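Local atomic coordinates of ribokinase (Cryptococcus neoformans var. grubii serotype A, PDB entry 6CW5), a protein that probably catalyses the ATP- and magnesium-dependent phosphorylation of D-ribose at O-5, giving D-ribose 5-phosphate and ADP. Residues A[27-32]-A[105-110]; A[143-148]-A[172-177]; A[179-184]-A[203-208]. All coordinates share one frame; numbering follows the deposited sequence.

Interaction 1. Residues A[27-32]-A[105-110]; sequences FHLPHI and VIQSAA
I32 lays its branched side chain over Q107: its CD1 sits 3.6 Å from Q107 CB, and its CG2 comes close to Q107 OE1. The two side chains cross obliquely. CG1 of I32 is anti to its own carbonyl carbon (chi1 -59°), which puts it 4.0 Å from A109 CB, and CD1 also meets that methyl group. L29 adds a second apolar contact, its CD1 3.7 Å from Q107 CG, so the aliphatic part of the glutamine is gripped by two apolar side chains of the same segment. Its amide is anchored separately, with OE1 accepting a hydrogen bond from V33 N just beyond I32. Further along, the F27 ring brings CE2 to 3.9 Å from V105 CG1.

Beneath these side chains runs a parallel ladder between strands 22-29 and 102-109, the inner pair of a four-stranded mixed sheet. In ribokinases such a small sheet serves as the lid over the sugar site, and the side chain of I106 lies close to D24, a predicted substrate-binding residue. As expected for parallel strands, the bonds fan out from alternate residues: F27 N donates to I106 O (2.8 Å), S108 N to F27 O, and L29 N to S108 O. The last rung, from A110 N to L29 O (2.9 Å), is the most bent at 134°, where both chains leave the sheet; L29 O also receives a CA-H contact from A109.

On the face that carries H28 and S108, a water molecule in the plane of the imidazole links the two side chains. It lies 2.7 Å from H28 ND1 and is hydrogen-bonded to S108 OG as well. NE2 of H28 is hydrogen-bonded to T45 OG1; with the water on ND1, both nitrogens of the ring have a partner.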
ATOM      1  N   PHE A  27      -9.528 -21.884  21.021  1.00 21.38           N
ATOM      2  CA  PHE A  27      -9.290 -23.271  21.405  1.00 21.50           C
ATOM      3  C   PHE A  27      -8.886 -23.314  22.877  1.00 26.10           C
ATOM      4  O   PHE A  27      -7.807 -22.832  23.250  1.00 26.17           O
ATOM      5  CB  PHE A  27      -8.207 -23.863  20.512  1.00 18.46           C
ATOM      6  CG  PHE A  27      -8.644 -24.086  19.104  1.00 19.86           C
ATOM      7  CD1 PHE A  27      -9.177 -25.304  18.717  1.00 24.92           C
ATOM      8  CD2 PHE A  27      -8.499 -23.087  18.151  1.00 21.94           C
ATOM      9  CE1 PHE A  27      -9.593 -25.507  17.386  1.00 25.68           C
ATOM     10  CE2 PHE A  27      -8.899 -23.274  16.837  1.00 23.32           C
ATOM     11  CZ  PHE A  27      -9.440 -24.481  16.438  1.00 24.13           C
ATOM     12  N   HIS A  28      -9.740 -23.886  23.715  1.00 25.05           N
ATOM     13  CA  HIS A  28      -9.445 -23.937  25.140  1.00 29.22           C
ATOM     14  C   HIS A  28      -8.469 -25.070  25.435  1.00 29.42           C
ATOM     15  O   HIS A  28      -8.710 -26.230  25.073  1.00 24.61           O
ATOM     16  CB  HIS A  28     -10.755 -24.070  25.919  1.00 30.61           C
ATOM     17  CG  HIS A  28     -11.732 -22.991  25.565  1.00 42.21           C
ATOM     18  ND1 HIS A  28     -11.705 -21.742  26.149  1.00 42.25           N
ATOM     19  CD2 HIS A  28     -12.710 -22.947  24.628  1.00 43.09           C
ATOM     20  CE1 HIS A  28     -12.644 -20.987  25.609  1.00 46.67           C
ATOM     21  NE2 HIS A  28     -13.270 -21.696  24.685  1.00 42.98           N
ATOM     22  N   LEU A  29      -7.376 -24.742  26.123  1.00 24.42           N
ATOM     23  CA  LEU A  29      -6.263 -25.668  26.294  1.00 27.31           C
ATOM     24  C   LEU A  29      -5.699 -25.590  27.707  1.00 24.10           C
ATOM     25  O   LEU A  29      -5.812 -24.553  28.362  1.00 27.69           O
ATOM     26  CB  LEU A  29      -5.158 -25.332  25.282  1.00 25.94           C
ATOM     27  CG  LEU A  29      -5.468 -25.738  23.841  1.00 26.14           C
ATOM     28  CD1 LEU A  29      -4.655 -24.855  22.902  1.00 26.59           C
ATOM     29  CD2 LEU A  29      -5.117 -27.179  23.642  1.00 25.82           C
ATOM     30  N   PRO A  30      -5.089 -26.671  28.206  1.00 26.85           N
ATOM     31  CA  PRO A  30      -4.471 -26.582  29.534  1.00 29.66           C
ATOM     32  C   PRO A  30      -3.242 -25.701  29.552  1.00 34.15           C
ATOM     33  O   PRO A  30      -2.907 -25.163  30.617  1.00 32.42           O
ATOM     34  CB  PRO A  30      -4.129 -28.042  29.875  1.00 30.63           C
ATOM     35  CG  PRO A  30      -4.013 -28.715  28.549  1.00 31.07           C
ATOM     36  CD  PRO A  30      -4.973 -28.022  27.626  1.00 29.41           C
ATOM     37  N   HIS A  31      -2.574 -25.534  28.414  1.00 27.15           N
ATOM     38  CA  HIS A  31      -1.386 -24.696  28.300  1.00 24.91           C
ATOM     39  C   HIS A  31      -1.148 -24.492  26.823  1.00 29.15           C
ATOM     40  O   HIS A  31      -1.722 -25.201  25.991  1.00 29.26           O
ATOM     41  CB  HIS A  31      -0.161 -25.353  28.949  1.00 29.63           C
ATOM     42  CG  HIS A  31       0.142 -26.706  28.390  1.00 35.80           C
ATOM     43  ND1 HIS A  31      -0.268 -27.875  28.999  1.00 38.30           N
ATOM     44  CD2 HIS A  31       0.791 -27.077  27.260  1.00 31.78           C
ATOM     45  CE1 HIS A  31       0.126 -28.907  28.276  1.00 37.29           C
ATOM     46  NE2 HIS A  31       0.765 -28.446  27.211  1.00 41.06           N
ATOM     47  N   ILE A  32      -0.311 -23.502  26.501  1.00 31.97           N
ATOM     48  CA  ILE A  32       0.023 -23.226  25.107  1.00 30.23           C
ATOM     49  C   ILE A  32       0.836 -24.388  24.546  1.00 29.12           C
ATOM     50  O   ILE A  32       1.765 -24.879  25.198  1.00 28.56           O
ATOM     51  CB  ILE A  32       0.794 -21.903  25.010  1.00 31.59           C
ATOM     52  CG1 ILE A  32      -0.057 -20.763  25.587  1.00 29.53           C
ATOM     53  CG2 ILE A  32       1.218 -21.627  23.554  1.00 28.55           C
ATOM     54  CD1 ILE A  32      -1.329 -20.478  24.786  1.00 26.32           C
ATOM     55  N   VAL A 105      -6.441 -17.736  15.108  1.00 21.48           N
ATOM     56  CA  VAL A 105      -6.488 -19.012  15.807  1.00 21.35           C
ATOM     57  C   VAL A 105      -5.900 -18.752  17.185  1.00 23.95           C
ATOM     58  O   VAL A 105      -4.697 -18.510  17.304  1.00 23.43           O
ATOM     59  CB  VAL A 105      -5.721 -20.104  15.054  1.00 24.59           C
ATOM     60  CG1 VAL A 105      -5.676 -21.388  15.861  1.00 24.41           C
ATOM     61  CG2 VAL A 105      -6.380 -20.355  13.715  1.00 28.04           C
ATOM     62  N   ILE A 106      -6.745 -18.778  18.219  1.00 22.35           N
ATOM     63  CA  ILE A 106      -6.368 -18.337  19.563  1.00 19.87           C
ATOM     64  C   ILE A 106      -6.293 -19.545  20.477  1.00 25.26           C
ATOM     65  O   ILE A 106      -7.283 -20.265  20.665  1.00 26.13           O
ATOM     66  CB  ILE A 106      -7.349 -17.293  20.117  1.00 25.15           C
ATOM     67  CG1 ILE A 106      -7.516 -16.159  19.083  1.00 26.28           C
ATOM     68  CG2 ILE A 106      -6.854 -16.773  21.481  1.00 26.25           C
ATOM     69  CD1 ILE A 106      -8.396 -15.011  19.527  1.00 32.82           C
ATOM     70  N   GLN A 107      -5.116 -19.779  21.038  1.00 22.39           N
ATOM     71  CA  GLN A 107      -4.959 -20.773  22.083  1.00 26.84           C
ATOM     72  C   GLN A 107      -5.268 -20.066  23.393  1.00 24.53           C
ATOM     73  O   GLN A 107      -4.554 -19.140  23.781  1.00 25.57           O
ATOM     74  CB  GLN A 107      -3.546 -21.352  22.091  1.00 27.48           C
ATOM     75  CG  GLN A 107      -3.164 -22.141  20.859  1.00 31.77           C
ATOM     76  CD  GLN A 107      -1.712 -22.567  20.925  1.00 30.15           C
ATOM     77  OE1 GLN A 107      -1.345 -23.451  21.699  1.00 29.24           O
ATOM     78  NE2 GLN A 107      -0.880 -21.927  20.118  1.00 23.97           N
ATOM     79  N   SER A 108      -6.348 -20.478  24.044  1.00 27.55           N
ATOM     80  CA  SER A 108      -6.780 -19.903  25.313  1.00 27.64           C
ATOM     81  C   SER A 108      -6.322 -20.851  26.414  1.00 25.69           C
ATOM     82  O   SER A 108      -6.977 -21.855  26.698  1.00 26.44           O
ATOM     83  CB  SER A 108      -8.292 -19.706  25.337  1.00 35.75           C
ATOM     84  OG  SER A 108      -8.684 -19.163  26.587  1.00 42.29           O
ATOM     85  N   ALA A 109      -5.189 -20.522  27.021  1.00 29.45           N
ATOM     86  CA  ALA A 109      -4.561 -21.373  28.021  1.00 36.10           C
ATOM     87  C   ALA A 109      -5.243 -21.199  29.369  1.00 37.42           C
ATOM     88  O   ALA A 109      -5.641 -20.088  29.735  1.00 42.69           O
ATOM     89  CB  ALA A 109      -3.076 -21.024  28.143  1.00 40.88           C
ATOM     90  N   ALA A 110      -5.375 -22.306  30.101  1.00 31.81           N
ATOM     91  CA  ALA A 110      -5.978 -22.263  31.428  1.00 39.89           C
ATOM     92  C   ALA A 110      -5.146 -21.405  32.365  1.00 51.57           C
ATOM     93  O   ALA A 110      -5.691 -20.604  33.133  1.00 54.94           O
ATOM     94  CB  ALA A 110      -6.130 -23.680  31.985  1.00 37.50           C
TER
HETATM   95  O   HOH W   1      -9.855 -21.439  28.122  1.00 48.30           O

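Interaction 2. Residues A[143-148]-A[172-177]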
ATOM      1  N   VAL A 143      -6.095   2.970  12.754  1.00 17.31           N
ATOM      2  CA  VAL A 143      -5.389   1.963  11.970  1.00 17.98           C
ATOM      3  C   VAL A 143      -4.639   1.047  12.927  1.00 17.21           C
ATOM      4  O   VAL A 143      -4.326   1.414  14.057  1.00 19.01           O
ATOM      5  CB  VAL A 143      -4.402   2.551  10.927  1.00 18.95           C
ATOM      6  CG1 VAL A 143      -5.160   3.017   9.649  1.00 18.90           C
ATOM      7  CG2 VAL A 143      -3.585   3.705  11.524  1.00 18.48           C
ATOM      8  N   GLN A 144      -4.399  -0.177  12.471  1.00 19.19           N
ATOM      9  CA  GLN A 144      -3.622  -1.146  13.244  1.00 18.64           C
ATOM     10  C   GLN A 144      -2.653  -1.779  12.278  1.00 17.37           C
ATOM     11  O   GLN A 144      -2.178  -1.092  11.376  1.00 19.04           O
ATOM     12  CB  GLN A 144      -4.519  -2.201  13.900  1.00 16.90           C
ATOM     13  CG  GLN A 144      -5.743  -1.569  14.623  1.00 17.30           C
ATOM     14  CD  GLN A 144      -6.919  -1.388  13.676  1.00 21.87           C
ATOM     15  OE1 GLN A 144      -7.021  -2.091  12.658  1.00 20.23           O
ATOM     16  NE2 GLN A 144      -7.815  -0.437  13.998  1.00 23.01           N
ATOM     17  N   ASN A 145      -2.379  -3.085  12.410  1.00 17.25           N
ATOM     18  CA  ASN A 145      -1.416  -3.653  11.472  1.00 16.79           C
ATOM     19  C   ASN A 145      -1.838  -5.037  11.000  1.00 16.17           C
ATOM     20  O   ASN A 145      -0.981  -5.882  10.740  1.00 17.54           O
ATOM     21  CB  ASN A 145       0.002  -3.727  12.081  1.00 15.13           C
ATOM     22  CG  ASN A 145       1.090  -4.004  11.027  1.00 18.88           C
ATOM     23  OD1 ASN A 145       1.035  -3.470   9.912  1.00 16.89           O
ATOM     24  ND2 ASN A 145       2.085  -4.848  11.375  1.00 16.88           N
ATOM     25  N   GLU A 146      -3.137  -5.283  10.860  1.00 14.08           N
ATOM     26  CA  GLU A 146      -3.603  -6.587  10.385  1.00 14.94           C
ATOM     27  C   GLU A 146      -4.037  -6.561   8.927  1.00 19.08           C
ATOM     28  O   GLU A 146      -4.685  -7.516   8.475  1.00 17.46           O
ATOM     29  CB  GLU A 146      -4.762  -7.105  11.251  1.00 17.54           C
ATOM     30  CG  GLU A 146      -4.313  -7.485  12.664  1.00 18.62           C
ATOM     31  CD  GLU A 146      -5.395  -8.128  13.531  1.00 19.55           C
ATOM     32  OE1 GLU A 146      -6.613  -7.937  13.275  1.00 23.39           O
ATOM     33  OE2 GLU A 146      -5.002  -8.798  14.522  1.00 21.35           O
ATOM     34  N   VAL A 147      -3.742  -5.478   8.206  1.00 17.35           N
ATOM     35  CA  VAL A 147      -3.959  -5.367   6.765  1.00 17.02           C
ATOM     36  C   VAL A 147      -2.615  -5.012   6.144  1.00 18.77           C
ATOM     37  O   VAL A 147      -1.647  -4.795   6.904  1.00 18.57           O
ATOM     38  CB  VAL A 147      -5.064  -4.336   6.449  1.00 16.78           C
ATOM     39  CG1 VAL A 147      -6.319  -4.716   7.233  1.00 19.75           C
ATOM     40  CG2 VAL A 147      -4.606  -2.891   6.805  1.00 16.99           C
ATOM     41  N   PRO A 148      -2.482  -4.947   4.801  1.00 17.29           N
ATOM     42  CA  PRO A 148      -1.152  -4.729   4.220  1.00 14.30           C
ATOM     43  C   PRO A 148      -0.607  -3.405   4.700  1.00 18.61           C
ATOM     44  O   PRO A 148      -1.324  -2.403   4.711  1.00 16.22           O
ATOM     45  CB  PRO A 148      -1.407  -4.685   2.702  1.00 18.05           C
ATOM     46  CG  PRO A 148      -2.647  -5.554   2.531  1.00 18.23           C
ATOM     47  CD  PRO A 148      -3.488  -5.228   3.747  1.00 14.88           C
ATOM     48  N   PRO A 172       0.088  -0.585  16.883  1.00 20.91           N
ATOM     49  CA  PRO A 172       0.932  -1.456  16.016  1.00 17.80           C
ATOM     50  C   PRO A 172       0.820  -2.934  16.361  1.00 19.55           C
ATOM     51  O   PRO A 172       1.704  -3.548  16.978  1.00 19.09           O
ATOM     52  CB  PRO A 172       2.341  -0.927  16.269  1.00 19.00           C
ATOM     53  CG  PRO A 172       2.271  -0.381  17.746  1.00 20.82           C
ATOM     54  CD  PRO A 172       0.871   0.177  17.887  1.00 20.04           C
ATOM     55  N   SER A 173      -0.303  -3.526  15.953  1.00 16.00           N
ATOM     56  CA  SER A 173      -0.611  -4.920  16.293  1.00 16.47           C
ATOM     57  C   SER A 173      -1.084  -5.646  15.042  1.00 15.67           C
ATOM     58  O   SER A 173      -2.093  -5.239  14.442  1.00 17.93           O
ATOM     59  CB  SER A 173      -1.685  -5.002  17.379  1.00 19.83           C
ATOM     60  OG  SER A 173      -2.024  -6.371  17.606  1.00 24.80           O
ATOM     61  N   PRO A 174      -0.443  -6.746  14.644  1.00 18.09           N
ATOM     62  CA  PRO A 174       0.784  -7.309  15.250  1.00 17.32           C
ATOM     63  C   PRO A 174       1.969  -6.383  15.050  1.00 21.03           C
ATOM     64  O   PRO A 174       1.874  -5.507  14.218  1.00 17.58           O
ATOM     65  CB  PRO A 174       0.991  -8.608  14.475  1.00 22.03           C
ATOM     66  CG  PRO A 174       0.249  -8.373  13.136  1.00 24.72           C
ATOM     67  CD  PRO A 174      -0.953  -7.569  13.531  1.00 20.00           C
ATOM     68  N   MET A 175       3.062  -6.572  15.795  1.00 19.29           N
ATOM     69  CA  MET A 175       4.168  -5.624  15.737  1.00 19.27           C
ATOM     70  C   MET A 175       4.825  -5.612  14.354  1.00 18.82           C
ATOM     71  O   MET A 175       4.948  -6.653  13.684  1.00 18.46           O
ATOM     72  CB  MET A 175       5.199  -5.969  16.833  1.00 19.56           C
ATOM     73  CG  MET A 175       6.383  -4.984  16.950  1.00 19.94           C
ATOM     74  SD  MET A 175       5.947  -3.269  17.011  1.00 21.00           S
ATOM     75  CE  MET A 175       4.893  -3.229  18.486  1.00 18.74           C
ATOM     76  N   LEU A 176       5.219  -4.414  13.922  1.00 16.30           N
ATOM     77  CA  LEU A 176       5.952  -4.174  12.687  1.00 14.71           C
ATOM     78  C   LEU A 176       7.398  -4.624  12.866  1.00 17.63           C
ATOM     79  O   LEU A 176       7.887  -4.741  13.994  1.00 17.02           O
ATOM     80  CB  LEU A 176       5.908  -2.669  12.321  1.00 15.95           C
ATOM     81  CG  LEU A 176       4.555  -2.145  11.780  1.00 17.96           C
ATOM     82  CD1 LEU A 176       3.472  -2.174  12.855  1.00 19.60           C
ATOM     83  CD2 LEU A 176       4.722  -0.699  11.272  1.00 16.74           C
ATOM     84  N   THR A 177       8.096  -4.878  11.743  1.00 17.08           N
ATOM     85  CA  THR A 177       9.515  -5.198  11.833  1.00 19.65           C
ATOM     86  C   THR A 177      10.279  -3.955  12.286  1.00 16.51           C
ATOM     87  O   THR A 177       9.800  -2.825  12.126  1.00 17.97           O
ATOM     88  CB  THR A 177      10.083  -5.702  10.499  1.00 20.86           C
ATOM     89  OG1 THR A 177      10.207  -4.606   9.572  1.00 16.75           O
ATOM     90  CG2 THR A 177       9.180  -6.760   9.877  1.00 20.14           C
TER
HETATM   91  O   HOH W   2      -2.924  -8.556  16.385  1.00 20.96           O
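N145 drives its side chain into the loop 172-177, and each of its atoms finds something there. CB comes first, 3.4 Å from P174 O and close to S173 O as well. CG, anti to the backbone N (chi1 -167°), then rests 3.5 Å from L176 CD1, and OD1 lies beside the same methyl group at 4.0 Å. At the tip, ND2 donates to P174 O (2.9 Å, 161°), which lies almost in the plane of the amide, while L176 CD1 packs close to the same nitrogen. The backbone adds a second grip: N145 N reaches S173 O (3.0 Å) from above the plane of that carbonyl, in a more bent bond. The carbonyls of S173 and P174, two residues joined by a cis peptide bond, are thus both held by one asparagine.

E146 follows, with CG packed 3.5 Å from P174 CD, the two side chains at about a right angle. A water donates to its OE2 and is also hydrogen-bonded to S173 OG, while OE1 is held by S20 OG and K51 N. E146 is predicted to bind the substrate, and a glycerol, probably from the crystallisation liquor, is hydrogen-bonded to its OE2. The chemistry implies a division of labour: direct hydrogen bonds from the backbone and side-chain N-H groups of N145 join the two loops beyond neighbouring parallel strands, and a bridging water joins them beside the probable sugar pocket.

Interaction 3. Residues A[179-184]-A[203-208]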
ATOM      1  N   ALA A 179      12.802  -2.444  10.996  1.00 19.30           N
ATOM      2  CA  ALA A 179      13.030  -1.506   9.897  1.00 19.81           C
ATOM      3  C   ALA A 179      11.745  -0.761   9.530  1.00 21.14           C
ATOM      4  O   ALA A 179      11.763   0.446   9.256  1.00 20.67           O
ATOM      5  CB  ALA A 179      13.602  -2.255   8.686  1.00 18.28           C
ATOM      6  N   GLN A 180      10.617  -1.462   9.523  1.00 16.70           N
ATOM      7  CA  GLN A 180       9.355  -0.782   9.251  1.00 16.37           C
ATOM      8  C   GLN A 180       9.069   0.294  10.291  1.00 21.58           C
ATOM      9  O   GLN A 180       8.592   1.376   9.951  1.00 18.15           O
ATOM     10  CB  GLN A 180       8.219  -1.799   9.225  1.00 14.05           C
ATOM     11  CG  GLN A 180       8.258  -2.669   7.982  1.00 18.61           C
ATOM     12  CD  GLN A 180       7.331  -3.863   8.076  1.00 19.53           C
ATOM     13  OE1 GLN A 180       6.772  -4.176   9.146  1.00 17.86           O
ATOM     14  NE2 GLN A 180       7.139  -4.531   6.943  1.00 18.77           N
ATOM     15  N   LEU A 181       9.319   0.004  11.572  1.00 18.34           N
ATOM     16  CA  LEU A 181       9.120   1.021  12.603  1.00 17.69           C
ATOM     17  C   LEU A 181      10.019   2.226  12.357  1.00 20.63           C
ATOM     18  O   LEU A 181       9.574   3.381  12.456  1.00 19.09           O
ATOM     19  CB  LEU A 181       9.388   0.426  14.001  1.00 18.68           C
ATOM     20  CG  LEU A 181       8.409  -0.682  14.414  1.00 14.38           C
ATOM     21  CD1 LEU A 181       8.993  -1.369  15.671  1.00 16.60           C
ATOM     22  CD2 LEU A 181       7.036  -0.061  14.715  1.00 17.44           C
ATOM     23  N   ARG A 182      11.282   1.987  12.003  1.00 16.78           N
ATOM     24  CA  ARG A 182      12.195   3.107  11.793  1.00 18.37           C
ATOM     25  C   ARG A 182      11.835   3.953  10.587  1.00 21.60           C
ATOM     26  O   ARG A 182      12.215   5.135  10.537  1.00 20.63           O
ATOM     27  CB  ARG A 182      13.635   2.610  11.634  1.00 17.93           C
ATOM     28  CG  ARG A 182      14.206   2.027  12.903  1.00 17.76           C
ATOM     29  CD  ARG A 182      15.685   1.648  12.718  1.00 21.00           C
ATOM     30  NE  ARG A 182      15.889   0.458  11.890  1.00 19.79           N
ATOM     31  CZ  ARG A 182      16.042  -0.768  12.384  1.00 20.56           C
ATOM     32  NH1 ARG A 182      15.976  -0.982  13.700  1.00 19.43           N
ATOM     33  NH2 ARG A 182      16.245  -1.784  11.564  1.00 19.95           N
ATOM     34  N   GLU A 183      11.089   3.401   9.635  1.00 17.96           N
ATOM     35  CA  GLU A 183      10.752   4.136   8.415  1.00 17.55           C
ATOM     36  C   GLU A 183       9.322   4.646   8.424  1.00 22.31           C
ATOM     37  O   GLU A 183       8.902   5.293   7.459  1.00 22.04           O
ATOM     38  CB  GLU A 183      10.969   3.224   7.197  1.00 19.72           C
ATOM     39  CG  GLU A 183      12.467   2.964   6.959  1.00 24.30           C
ATOM     40  CD  GLU A 183      12.746   1.668   6.230  1.00 43.52           C
ATOM     41  OE1 GLU A 183      11.897   1.257   5.411  1.00 44.31           O
ATOM     42  OE2 GLU A 183      13.815   1.064   6.497  1.00 44.54           O
ATOM     43  N   PHE A 184       8.573   4.328   9.472  1.00 17.78           N
ATOM     44  CA  PHE A 184       7.166   4.694   9.563  1.00 17.56           C
ATOM     45  C   PHE A 184       7.002   6.212   9.636  1.00 19.63           C
ATOM     46  O   PHE A 184       7.819   6.909  10.262  1.00 20.51           O
ATOM     47  CB  PHE A 184       6.583   3.992  10.789  1.00 16.76           C
ATOM     48  CG  PHE A 184       5.085   3.949  10.837  1.00 19.54           C
ATOM     49  CD1 PHE A 184       4.387   2.891  10.252  1.00 19.97           C
ATOM     50  CD2 PHE A 184       4.384   4.925  11.524  1.00 14.33           C
ATOM     51  CE1 PHE A 184       3.003   2.829  10.316  1.00 20.05           C
ATOM     52  CE2 PHE A 184       2.983   4.866  11.615  1.00 19.34           C
ATOM     53  CZ  PHE A 184       2.300   3.822  11.002  1.00 19.31           C
ATOM     54  N   LEU A 203      11.135   1.153  21.291  1.00 19.48           N
ATOM     55  CA  LEU A 203      12.393   1.655  21.834  1.00 18.58           C
ATOM     56  C   LEU A 203      13.564   0.806  21.358  1.00 20.62           C
ATOM     57  O   LEU A 203      14.616   1.340  20.996  1.00 21.09           O
ATOM     58  CB  LEU A 203      12.327   1.688  23.369  1.00 22.37           C
ATOM     59  CG  LEU A 203      11.509   2.875  23.886  1.00 23.02           C
ATOM     60  CD1 LEU A 203      11.153   2.646  25.334  1.00 21.97           C
ATOM     61  CD2 LEU A 203      12.282   4.203  23.735  1.00 22.02           C
ATOM     62  N   LEU A 204      13.390  -0.525  21.344  1.00 20.28           N
ATOM     63  CA  LEU A 204      14.460  -1.410  20.894  1.00 18.25           C
ATOM     64  C   LEU A 204      14.766  -1.188  19.420  1.00 20.05           C
ATOM     65  O   LEU A 204      15.929  -1.187  19.015  1.00 22.10           O
ATOM     66  CB  LEU A 204      14.085  -2.878  21.117  1.00 24.71           C
ATOM     67  CG  LEU A 204      14.226  -3.466  22.519  1.00 33.67           C
ATOM     68  CD1 LEU A 204      13.666  -4.888  22.555  1.00 34.72           C
ATOM     69  CD2 LEU A 204      15.680  -3.447  22.936  1.00 34.52           C
ATOM     70  N   ALA A 205      13.726  -1.014  18.595  1.00 20.60           N
ATOM     71  CA  ALA A 205      13.970  -0.787  17.176  1.00 20.63           C
ATOM     72  C   ALA A 205      14.655   0.552  16.951  1.00 20.04           C
ATOM     73  O   ALA A 205      15.324   0.738  15.924  1.00 22.44           O
ATOM     74  CB  ALA A 205      12.647  -0.863  16.391  1.00 17.53           C
ATOM     75  N   PHE A 206      14.484   1.495  17.873  1.00 19.89           N
ATOM     76  CA  PHE A 206      15.015   2.840  17.718  1.00 17.42           C
ATOM     77  C   PHE A 206      16.362   3.002  18.418  1.00 21.19           C
ATOM     78  O   PHE A 206      16.811   4.136  18.651  1.00 22.16           O
ATOM     79  CB  PHE A 206      14.006   3.877  18.251  1.00 18.83           C
ATOM     80  CG  PHE A 206      12.712   3.915  17.458  1.00 18.09           C
ATOM     81  CD1 PHE A 206      12.635   3.244  16.236  1.00 21.70           C
ATOM     82  CD2 PHE A 206      11.620   4.650  17.917  1.00 22.21           C
ATOM     83  CE1 PHE A 206      11.453   3.266  15.488  1.00 22.25           C
ATOM     84  CE2 PHE A 206      10.442   4.698  17.180  1.00 22.40           C
ATOM     85  CZ  PHE A 206      10.366   3.999  15.971  1.00 19.74           C
ATOM     86  N   GLY A 207      17.006   1.897  18.756  1.00 23.27           N
ATOM     87  CA  GLY A 207      18.370   1.921  19.249  1.00 30.56           C
ATOM     88  C   GLY A 207      18.508   2.115  20.742  1.00 35.61           C
ATOM     89  O   GLY A 207      19.647   2.187  21.239  1.00 34.37           O
ATOM     90  N   SER A 208      17.401   2.175  21.471  1.00 25.95           N
ATOM     91  CA  SER A 208      17.441   2.328  22.916  1.00 26.04           C
ATOM     92  C   SER A 208      17.761   0.993  23.573  1.00 37.79           C
ATOM     93  O   SER A 208      17.501  -0.074  23.010  1.00 36.81           O
ATOM     94  CB  SER A 208      16.097   2.858  23.409  1.00 27.57           C
ATOM     95  OG  SER A 208      16.070   3.038  24.815  1.00 33.17           O
TER
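L181 and A205 meet in the closely packed part of the contact, where L181 CD1 touches A205 CB at 3.8 Å. Next to them the F206 ring turns its edge toward the helix 178-183. Its CE1 lies 3.8 Å from L181 CB and 3.6 Å from L181 O, and R182 N also lies near the ring plane, so the rim of the phenyl group is set against the backbone of the opposing helix. L181 O has a polar partner of its own in W186 NE1, and the F206 side chain also packs on L231 of helix 220-233.

The looser, partly exposed side belongs to R182. Its CG is 3.9 Å from F206 CD1, and the arginine and the phenylalanine slide past each other in opposite directions, with guanidinium and ring planes 66° apart. The chain bends at chi3 (-73°), which turns NE away from the extended course of the preceding carbons. At the end of the chain NH1 donates to A205 O (2.9 Å, 160°), within the plane of the guanidinium and on a carbonyl lone pair. The backbone N of A179 stands over one face of the guanidinium, offset toward its rim, and the side chain also touches Y236.

A205 O lies at the C-terminal end of helix 196-205, where a positive group would be expected to interact well with the helix dipole. That end closes in a Schellman motif: S208 N is hydrogen-bonded to L203 O (2.9 Å) and G207 N to L204 O, with G207 as the C-prime residue at positive phi. R182 thus hydrogen-bonds to a carbonyl at that helix end, joining two helices that flank the central sheet of the alpha/beta fold of the PfkB carbohydrate kinases.

From the N terminus, the three contacts follow one another in series, with none nested in or crossing another. Interaction 1 closes the longest loop, bringing strand 102-109 back beside strand 22-29 in the small sheet. Interaction 2 then joins the loops that follow strands 140-143 and 167-170, neighbours in the large sheet, with helix 149-161 between them in the sequence. Interaction 3 spans strand 191-195 to tie helix 178-183 to helix 196-205. Interaction 1 stands apart, its centre about 23 Å from that of interaction 2, whereas interactions 2 and 3 touch: L176 packs on L181 and F184, and M175 on L181. Both of these also reach the second subunit.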